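Local structure of NADPH-dependent aldehyde reductase YqhD (Escherichia coli, 4QGS) at residues V203-V208 / F344-V350; T210-Y214 / A228-L232; T234-G239 / N254-A258; A293-I298 / V350-L354. The protein reduces a broad range of short-chain aldehydes to the corresponding alcohols with NADPH, using one zinc ion per subunit. All blocks are in the same frame, centred on the assembly; numbering follows the deposited sequence.

Contact 1: V203-V208 / F344-V350; sequences VVDAFV and FFEQLGV. With ZN (zinc ion), chain B.
One helical segment, 203-208, serves two roles at once. Asp205 points away from residues 344-350, and its OD1 binds the catalytic zinc at 2.1 Å. Two waters, each 2.1 Å from the metal, and His209, His278 and His292 complete the site. Away from the metal, Phe207 of this helix forms an aromatic cluster with Phe344 and Phe345. Residues 344-347 are helical, and the chain leaves the helix through a Schellman motif at Gly349 (phi 91°); Val350 N bonds back to Phe345 O at 3.0 Å. The CA atoms of Val204 and Phe345 are 6.7 Å apart. Phe345 (chi1 m) turns its edge toward the face of Phe207 (chi1 t), with centroids 5.6 Å apart and planes at 87°, an offset edge-to-face pair. Phe344 (chi1 t) CE2 lies 3.7 Å from Phe207 CD1, the rings oblique at 40°. Val204 CG1 makes a CH-pi contact over the Phe345 face, 4.3 Å from its centroid. Val203 CG1 touches Leu348 CD1 at 3.6 Å, and Val204 CG2 touches Val350 CG2 at 3.9 Å. No hydrogen bond joins the segments. Around this buried contact, helix 292-306 meets Val208 and Phe345, helix 222-244 Phe207 and Leu348, and helix 249-262 Val203.

Contact 2: T210-Y214 / A228-L232; sequences TVEQY and AEGIL
Residues 210-211 belong to the last part of helix 196-211, and the chain then turns through Gln213 to Tyr214 (phi/psi -137/-43°). Gln213 N bonds to Thr210 O at 3.0 Å. Residues 228-232 are regular helix within 222-244, with Leu232 N bonded to Ala228 O at 3.0 Å. The nearest CA atoms are those of Thr210 and Ala228, 6.1 Å apart. Thr210 (chi1 m) packs close: its CG2 is 3.7 Å from Leu232 CG and 3.8 Å from Ala228 CB. Its OG1 lies 3.4 Å from Ile231 CG2 but is hydrogen-bonded to Ala206 O in its own helix. Val211 CG1 meets Leu232 CD2 at 3.9 Å. Tyr214 (chi1 t) reaches across to residues 228-232, with CB 3.7 Å from Ala228 CB and CD2 3.9 Å from Leu232 CD1. Its OH donates to Glu229 OE2 at 2.6 Å. Glu229 also forms a salt bridge with Arg321 and accepts a hydrogen bond from Gln317, both on helix 312-323. Glu212 OE2 is hydrogen-bonded to ND1 of the zinc ligand His278. The chemistry is thus a mostly apolar interface with one short phenol-to-carboxylate hydrogen bond, which ties the turn after helix 196-211 to the Glu229-Arg321 salt bridge.

Contact 3: T234-G239 / N254-A258; sequences TLIEDG and NVMWA
Val255, Asp238 and Leu235 lose the most surface where helices 222-244 and 249-262 pack. The short segments run nearly antiparallel, with axes 9.5 Å apart and a crossing angle of -153°. CA atoms of Gly239 and Val255 are 6.2 Å apart, and those of Thr234 and Ala258 6.9 Å. Val255 (chi1 t) sets CG2 3.6 Å from Asp238 O and 4.0 Å from Gly239 N. Gly239 has no side chain; an ideal CB there would clash with Leu235 O. Asp238 (chi1 m) points toward the partner helix. Its OD2 accepts a weak hydrogen bond from Asn254 ND2 at 3.1 Å, while its OD1 forms a salt bridge with Lys241. Leu235 (m, t) brings CD2 4.0 Å from Ala258 CB and 4.5 Å from Val255 CG1. Thr234 CG2 also lies 4.0 Å from Ala258 CB, whereas Thr234 OG1 is hydrogen-bonded to Gly230 O. Toward helix 196-211, Leu235 meets Ala206 and Phe207, and Val255 meets Val203. The exposed Asn254 thus meets Asp238, while the buried Leu235 and Ala258 pack together. The arrangement is an antiparallel helix pair, joined by a short connection, in the all-helical C-terminal region of an iron-containing alcohol dehydrogenase.

Contact 4: A293-I298 / V350-L354; sequences AQTLAI and VPTHL
Residues 293-298 form an early part of helix 292-306, just after the zinc ligand His292. Residues 350-354 cross it as an irregular chain after helix 330-347. The CA atoms come close at two points: Gln294 to Val350, 6.1 Å, and Ile298 to Thr352, 4.1 Å. Ala293 O lies 4.2 Å from Val350 CG1. Gln294 CA is 3.9 Å from Val350 CG1, while Gln294 OE1 bonds to Asp291 N. Thr295 and Leu296 point away. Ala297 CB fits against Val350 CG1 at 3.7 Å, and Ala297 O lies 3.4 Å from Thr352 CB. Ile298 CA makes a CA-H...O contact with Thr352 O at 3.4 Å, and Ile298 CG2 meets Leu354 CD2 at 4.1 Å. Water 3 donates to both Ile298 O and Thr352 O, each at 2.8 Å. Thr352 (chi1 p) sends OG1 to Arg342. The small side chain of Ala297, against Val350 CG1 and Pro351 O, is consistent with the close approach of the loop, here to a helix that begins at a zinc ligand of the catalytic site.

All four contacts lie in the helical C-terminal region. Contacts 1, 2 and 4 are buried; contact 3 is partly open, with exposed Asn254 at its margin. Helix 196-211 is shared by contacts 1 and 2, and helix 222-244 by contacts 2 and 3. Contacts 1 and 4 share Val350 and touch again through Phe345 and Ala297. Phe207 of contact 1 packs on Leu232 of contact 2 and Ile236 of contact 3. The chemistry differs. Contact 1 is aromatic and aliphatic with a zinc ligand behind it. Contact 2 adds a buried tyrosine-glutamate bond, contact 3 a weak polar pair, and contact 4 a water bridge between backbones.

Contact 1: V203-V208 / F344-V350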
# COMPACT_ATOMS: atom_id res chain seq x y z
N VAL A 203 8.69 4.19 -3.04
CA VAL A 203 9.06 5.34 -2.23
C VAL A 203 7.96 6.41 -2.28
O VAL A 203 7.55 6.94 -1.25
CB VAL A 203 10.41 5.93 -2.67
CG1 VAL A 203 10.64 7.29 -2.01
CG2 VAL A 203 11.52 4.96 -2.30
N VAL A 204 7.47 6.71 -3.47
CA VAL A 204 6.40 7.71 -3.61
C VAL A 204 5.13 7.27 -2.89
O VAL A 204 4.50 8.06 -2.17
CB VAL A 204 6.10 7.98 -5.09
CG1 VAL A 204 4.84 8.85 -5.21
CG2 VAL A 204 7.28 8.68 -5.73
N ASP A 205 4.75 6.00 -3.05
CA ASP A 205 3.51 5.51 -2.45
C ASP A 205 3.61 5.56 -0.92
O ASP A 205 2.68 6.03 -0.25
CB ASP A 205 3.21 4.10 -2.93
CG ASP A 205 1.84 3.58 -2.47
OD1 ASP A 205 0.83 4.34 -2.47
OD2 ASP A 205 1.79 2.39 -2.11
N ALA A 206 4.74 5.12 -0.38
CA ALA A 206 4.94 5.23 1.08
C ALA A 206 4.87 6.69 1.56
O ALA A 206 4.25 7.00 2.59
CB ALA A 206 6.28 4.62 1.48
N PHE A 207 5.48 7.59 0.80
CA PHE A 207 5.52 9.01 1.14
C PHE A 207 4.09 9.55 1.19
O PHE A 207 3.69 10.24 2.13
CB PHE A 207 6.37 9.77 0.12
CG PHE A 207 6.69 11.20 0.50
CD1 PHE A 207 7.92 11.54 1.03
CD2 PHE A 207 5.75 12.22 0.29
CE1 PHE A 207 8.23 12.86 1.36
CE2 PHE A 207 6.06 13.54 0.62
CZ PHE A 207 7.29 13.86 1.16
N VAL A 208 3.32 9.20 0.17
CA VAL A 208 1.96 9.72 0.07
C VAL A 208 1.04 9.08 1.10
O VAL A 208 0.24 9.79 1.71
CB VAL A 208 1.40 9.53 -1.35
CG1 VAL A 208 -0.07 9.98 -1.40
CG2 VAL A 208 2.24 10.34 -2.33
N PHE A 344 11.09 16.35 -5.37
CA PHE A 344 11.48 15.05 -4.82
C PHE A 344 10.94 13.91 -5.69
O PHE A 344 11.68 13.01 -6.08
CB PHE A 344 10.99 14.93 -3.36
CG PHE A 344 11.25 13.59 -2.73
CD1 PHE A 344 12.55 13.13 -2.53
CD2 PHE A 344 10.19 12.79 -2.32
CE1 PHE A 344 12.78 11.90 -1.94
CE2 PHE A 344 10.42 11.55 -1.74
CZ PHE A 344 11.72 11.10 -1.56
N PHE A 345 9.65 13.98 -6.03
CA PHE A 345 9.03 12.96 -6.89
C PHE A 345 9.71 12.92 -8.27
O PHE A 345 10.07 11.84 -8.78
CB PHE A 345 7.54 13.23 -7.07
CG PHE A 345 6.73 13.09 -5.79
CD1 PHE A 345 7.25 12.45 -4.68
CD2 PHE A 345 5.43 13.57 -5.75
CE1 PHE A 345 6.48 12.31 -3.51
CE2 PHE A 345 4.66 13.45 -4.60
CZ PHE A 345 5.19 12.82 -3.47
N GLU A 346 9.92 14.09 -8.86
CA GLU A 346 10.53 14.13 -10.19
C GLU A 346 11.95 13.57 -10.20
O GLU A 346 12.32 12.86 -11.15
CB GLU A 346 10.51 15.56 -10.73
CG GLU A 346 9.09 16.08 -10.70
CD GLU A 346 8.76 17.14 -11.69
OE1 GLU A 346 7.95 16.85 -12.60
OE2 GLU A 346 9.29 18.26 -11.54
N GLN A 347 12.73 13.86 -9.16
CA GLN A 347 14.11 13.35 -9.09
C GLN A 347 14.16 11.85 -8.84
O GLN A 347 15.17 11.21 -9.15
CB GLN A 347 14.90 14.09 -8.01
CG GLN A 347 15.12 15.58 -8.29
CD GLN A 347 15.73 15.85 -9.65
OE1 GLN A 347 16.54 15.07 -10.17
NE2 GLN A 347 15.34 16.97 -10.25
N LEU A 348 13.09 11.28 -8.30
CA LEU A 348 12.95 9.83 -8.22
C LEU A 348 12.59 9.21 -9.57
O LEU A 348 12.56 7.99 -9.71
CB LEU A 348 11.88 9.43 -7.20
CG LEU A 348 12.21 9.69 -5.73
CD1 LEU A 348 10.95 9.43 -4.89
CD2 LEU A 348 13.38 8.84 -5.24
N GLY A 349 12.31 10.05 -10.56
CA GLY A 349 11.93 9.57 -11.88
C GLY A 349 10.43 9.41 -12.05
O GLY A 349 9.97 8.71 -12.95
N VAL A 350 9.65 10.08 -11.19
CA VAL A 350 8.19 10.00 -11.24
C VAL A 350 7.58 11.38 -11.53
O VAL A 350 7.39 12.18 -10.63
CB VAL A 350 7.58 9.48 -9.91
CG1 VAL A 350 6.10 9.17 -10.10
CG2 VAL A 350 8.33 8.24 -9.41
ZN ZN B . -1.20 3.75 -2.15
O HOH W 1 -2.88 2.52 -1.91
O HOH W 2 -0.45 1.73 -2.09

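Contact 2: T210-Y214 / A228-L232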
# COMPACT_ATOMS: atom_id res chain seq x y z
N THR A 210 1.85 8.33 3.98
CA THR A 210 2.19 9.06 5.20
C THR A 210 1.50 10.43 5.21
O THR A 210 0.84 10.77 6.20
CB THR A 210 3.69 9.24 5.35
OG1 THR A 210 4.31 7.94 5.31
CG2 THR A 210 4.03 9.94 6.70
N VAL A 211 1.61 11.21 4.14
CA VAL A 211 1.02 12.56 4.19
C VAL A 211 -0.51 12.54 4.11
O VAL A 211 -1.15 13.53 4.47
CB VAL A 211 1.58 13.49 3.09
CG1 VAL A 211 3.09 13.67 3.23
CG2 VAL A 211 1.21 12.97 1.70
N GLU A 212 -1.09 11.44 3.65
CA GLU A 212 -2.55 11.29 3.66
C GLU A 212 -3.08 11.30 5.09
O GLU A 212 -4.26 11.56 5.33
CB GLU A 212 -2.99 9.99 2.99
CG GLU A 212 -2.74 9.93 1.48
CD GLU A 212 -3.85 10.56 0.64
OE1 GLU A 212 -4.46 11.58 1.05
OE2 GLU A 212 -4.12 10.02 -0.46
N GLN A 213 -2.18 10.99 6.03
CA GLN A 213 -2.53 10.87 7.44
C GLN A 213 -1.85 11.92 8.31
O GLN A 213 -1.93 11.86 9.55
CB GLN A 213 -2.15 9.47 7.93
CG GLN A 213 -2.81 8.33 7.14
CD GLN A 213 -2.27 6.97 7.52
OE1 GLN A 213 -2.74 6.35 8.48
NE2 GLN A 213 -1.30 6.47 6.75
N TYR A 214 -1.20 12.89 7.69
CA TYR A 214 -0.40 13.86 8.43
C TYR A 214 -0.61 15.29 7.93
O TYR A 214 -0.74 16.21 8.72
CB TYR A 214 1.09 13.47 8.39
CG TYR A 214 2.04 14.57 8.80
CD1 TYR A 214 2.13 14.99 10.13
CD2 TYR A 214 2.85 15.20 7.86
CE1 TYR A 214 3.00 16.00 10.50
CE2 TYR A 214 3.73 16.21 8.21
CZ TYR A 214 3.78 16.62 9.54
OH TYR A 214 4.64 17.62 9.91
N ALA A 228 5.25 10.41 11.77
CA ALA A 228 5.00 10.71 10.36
C ALA A 228 6.16 11.51 9.78
O ALA A 228 6.71 11.16 8.73
CB ALA A 228 3.69 11.47 10.19
N GLU A 229 6.56 12.57 10.49
CA GLU A 229 7.70 13.39 10.10
C GLU A 229 8.97 12.54 9.94
O GLU A 229 9.73 12.70 8.97
CB GLU A 229 7.91 14.51 11.12
CG GLU A 229 6.90 15.62 10.95
CD GLU A 229 6.66 16.44 12.23
OE1 GLU A 229 7.46 16.33 13.17
OE2 GLU A 229 5.65 17.18 12.28
N GLY A 230 9.18 11.63 10.88
CA GLY A 230 10.32 10.73 10.86
C GLY A 230 10.35 9.83 9.64
O GLY A 230 11.40 9.62 9.03
N ILE A 231 9.19 9.28 9.30
CA ILE A 231 9.08 8.45 8.10
C ILE A 231 9.45 9.27 6.85
O ILE A 231 10.24 8.83 6.01
CB ILE A 231 7.65 7.86 7.94
CG1 ILE A 231 7.39 6.82 9.03
CG2 ILE A 231 7.46 7.24 6.53
CD1 ILE A 231 5.92 6.47 9.22
N LEU A 232 8.89 10.48 6.76
CA LEU A 232 9.08 11.34 5.58
C LEU A 232 10.56 11.72 5.44
O LEU A 232 11.15 11.61 4.36
CB LEU A 232 8.19 12.59 5.69
CG LEU A 232 6.70 12.28 5.68
CD1 LEU A 232 5.89 13.51 6.04
CD2 LEU A 232 6.27 11.76 4.29

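Contact 3: T234-G239 / N254-A258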
# COMPACT_ATOMS: atom_id res chain seq x y z
N THR A 234 13.14 10.11 6.57
CA THR A 234 13.88 8.91 6.21
C THR A 234 13.75 8.59 4.71
O THR A 234 14.72 8.25 4.05
CB THR A 234 13.40 7.71 7.04
OG1 THR A 234 13.62 8.00 8.43
CG2 THR A 234 14.20 6.46 6.67
N LEU A 235 12.54 8.71 4.19
CA LEU A 235 12.31 8.45 2.76
C LEU A 235 13.03 9.48 1.90
O LEU A 235 13.56 9.14 0.83
CB LEU A 235 10.80 8.43 2.46
CG LEU A 235 10.00 7.25 3.02
CD1 LEU A 235 8.50 7.45 2.81
CD2 LEU A 235 10.46 5.92 2.42
N ILE A 236 13.05 10.73 2.33
CA ILE A 236 13.73 11.77 1.55
C ILE A 236 15.24 11.56 1.55
O ILE A 236 15.91 11.73 0.52
CB ILE A 236 13.38 13.18 2.08
CG1 ILE A 236 11.93 13.51 1.73
CG2 ILE A 236 14.32 14.22 1.49
CD1 ILE A 236 11.33 14.62 2.57
N GLU A 237 15.77 11.12 2.69
CA GLU A 237 17.21 10.89 2.77
C GLU A 237 17.65 9.64 2.02
O GLU A 237 18.59 9.70 1.22
CB GLU A 237 17.67 10.80 4.23
CG GLU A 237 19.20 10.64 4.32
CD GLU A 237 19.75 10.97 5.70
OE1 GLU A 237 18.95 11.21 6.63
OE2 GLU A 237 21.00 10.99 5.84
N ASP A 238 17.00 8.51 2.27
CA ASP A 238 17.50 7.23 1.75
C ASP A 238 16.75 6.72 0.52
O ASP A 238 17.23 5.82 -0.17
CB ASP A 238 17.48 6.16 2.85
CG ASP A 238 18.70 6.23 3.76
OD1 ASP A 238 19.47 7.20 3.65
OD2 ASP A 238 18.88 5.31 4.57
N GLY A 239 15.57 7.28 0.24
CA GLY A 239 14.83 6.89 -0.95
C GLY A 239 15.63 7.08 -2.24
O GLY A 239 15.74 6.14 -3.03
N ASN A 254 16.49 0.73 5.54
CA ASN A 254 15.78 1.92 6.02
C ASN A 254 14.56 2.20 5.16
O ASN A 254 13.51 2.58 5.68
CB ASN A 254 16.70 3.14 6.02
CG ASN A 254 17.55 3.22 7.27
OD1 ASN A 254 17.05 3.04 8.38
ND2 ASN A 254 18.84 3.48 7.10
N VAL A 255 14.67 2.01 3.85
CA VAL A 255 13.52 2.31 3.00
C VAL A 255 12.40 1.28 3.23
O VAL A 255 11.23 1.65 3.35
CB VAL A 255 13.93 2.36 1.51
CG1 VAL A 255 12.68 2.48 0.63
CG2 VAL A 255 14.85 3.54 1.30
N MET A 256 12.77 0.02 3.37
CA MET A 256 11.78 -1.03 3.57
C MET A 256 11.04 -0.85 4.90
O MET A 256 9.82 -1.04 4.98
CB MET A 256 12.44 -2.41 3.54
CG MET A 256 11.45 -3.56 3.49
SD MET A 256 12.31 -5.16 3.43
CE MET A 256 11.06 -6.18 2.68
N TRP A 257 11.78 -0.49 5.94
CA TRP A 257 11.19 -0.36 7.28
C TRP A 257 10.36 0.91 7.36
O TRP A 257 9.27 0.90 7.93
CB TRP A 257 12.28 -0.39 8.36
CG TRP A 257 11.76 -0.56 9.80
CD1 TRP A 257 12.20 0.12 10.92
CD2 TRP A 257 10.73 -1.46 10.27
NE1 TRP A 257 11.51 -0.31 12.04
CE2 TRP A 257 10.60 -1.27 11.66
CE3 TRP A 257 9.90 -2.40 9.64
CZ2 TRP A 257 9.69 -1.99 12.43
CZ3 TRP A 257 9.00 -3.12 10.40
CH2 TRP A 257 8.90 -2.90 11.79
N ALA A 258 10.86 1.99 6.78
CA ALA A 258 10.07 3.22 6.69
C ALA A 258 8.76 3.00 5.94
O ALA A 258 7.70 3.46 6.39
CB ALA A 258 10.88 4.33 6.02

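Contact 4: A293-I298 / V350-L354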
# COMPACT_ATOMS: atom_id res chain seq x y z
N ALA A 293 1.56 4.87 -8.13
CA ALA A 293 2.38 5.95 -7.57
C ALA A 293 2.48 7.15 -8.51
O ALA A 293 2.60 8.28 -8.04
CB ALA A 293 3.77 5.44 -7.23
N GLN A 294 2.45 6.91 -9.82
CA GLN A 294 2.47 8.02 -10.78
C GLN A 294 1.23 8.88 -10.59
O GLN A 294 1.31 10.11 -10.63
CB GLN A 294 2.55 7.50 -12.23
CG GLN A 294 3.84 6.79 -12.53
CD GLN A 294 3.81 6.05 -13.87
OE1 GLN A 294 2.74 5.76 -14.41
NE2 GLN A 294 4.99 5.73 -14.40
N THR A 295 0.08 8.25 -10.37
CA THR A 295 -1.14 9.04 -10.21
C THR A 295 -1.08 9.88 -8.93
O THR A 295 -1.63 10.98 -8.88
CB THR A 295 -2.40 8.16 -10.18
OG1 THR A 295 -2.47 7.43 -8.94
CG2 THR A 295 -2.40 7.19 -11.38
N LEU A 296 -0.41 9.36 -7.90
CA LEU A 296 -0.28 10.10 -6.64
C LEU A 296 0.65 11.30 -6.79
O LEU A 296 0.40 12.37 -6.22
CB LEU A 296 0.22 9.18 -5.51
CG LEU A 296 -0.57 7.90 -5.26
CD1 LEU A 296 0.07 7.06 -4.12
CD2 LEU A 296 -2.04 8.17 -4.95
N ALA A 297 1.74 11.11 -7.52
CA ALA A 297 2.72 12.17 -7.72
C ALA A 297 2.10 13.31 -8.52
O ALA A 297 2.43 14.48 -8.31
CB ALA A 297 3.94 11.63 -8.43
N ILE A 298 1.19 12.97 -9.43
CA ILE A 298 0.48 13.98 -10.19
C ILE A 298 -0.52 14.75 -9.30
O ILE A 298 -0.51 15.98 -9.26
CB ILE A 298 -0.29 13.36 -11.39
CG1 ILE A 298 0.68 12.78 -12.43
CG2 ILE A 298 -1.23 14.39 -12.03
CD1 ILE A 298 0.01 11.81 -13.35
N VAL A 350 9.65 10.08 -11.19
CA VAL A 350 8.19 10.00 -11.24
C VAL A 350 7.58 11.38 -11.53
O VAL A 350 7.39 12.18 -10.63
CB VAL A 350 7.58 9.48 -9.91
CG1 VAL A 350 6.10 9.17 -10.10
CG2 VAL A 350 8.33 8.24 -9.41
N PRO A 351 7.30 11.66 -12.81
CA PRO A 351 6.79 12.96 -13.26
C PRO A 351 5.46 13.35 -12.62
O PRO A 351 4.65 12.48 -12.29
CB PRO A 351 6.62 12.77 -14.78
CG PRO A 351 7.58 11.71 -15.13
CD PRO A 351 7.60 10.76 -13.95
N THR A 352 5.22 14.65 -12.49
CA THR A 352 4.08 15.11 -11.71
C THR A 352 3.01 15.90 -12.47
O THR A 352 2.15 16.50 -11.85
CB THR A 352 4.56 15.98 -10.53
OG1 THR A 352 5.22 17.14 -11.04
CG2 THR A 352 5.53 15.19 -9.63
N HIS A 353 3.04 15.90 -13.80
CA HIS A 353 1.98 16.53 -14.58
C HIS A 353 1.37 15.55 -15.58
O HIS A 353 2.07 14.67 -16.09
CB HIS A 353 2.51 17.77 -15.33
CG HIS A 353 3.00 18.86 -14.43
ND1 HIS A 353 4.33 18.99 -14.06
CD2 HIS A 353 2.35 19.88 -13.81
CE1 HIS A 353 4.47 20.03 -13.26
NE2 HIS A 353 3.28 20.59 -13.09
N LEU A 354 0.07 15.70 -15.85
CA LEU A 354 -0.62 14.83 -16.81
C LEU A 354 0.08 14.87 -18.15
O LEU A 354 0.24 13.84 -18.80
CB LEU A 354 -2.09 15.24 -16.97
CG LEU A 354 -2.96 14.97 -15.74
CD1 LEU A 354 -4.34 15.62 -15.89
CD2 LEU A 354 -3.11 13.48 -15.54
O HOH W 3 0.32 18.21 -10.67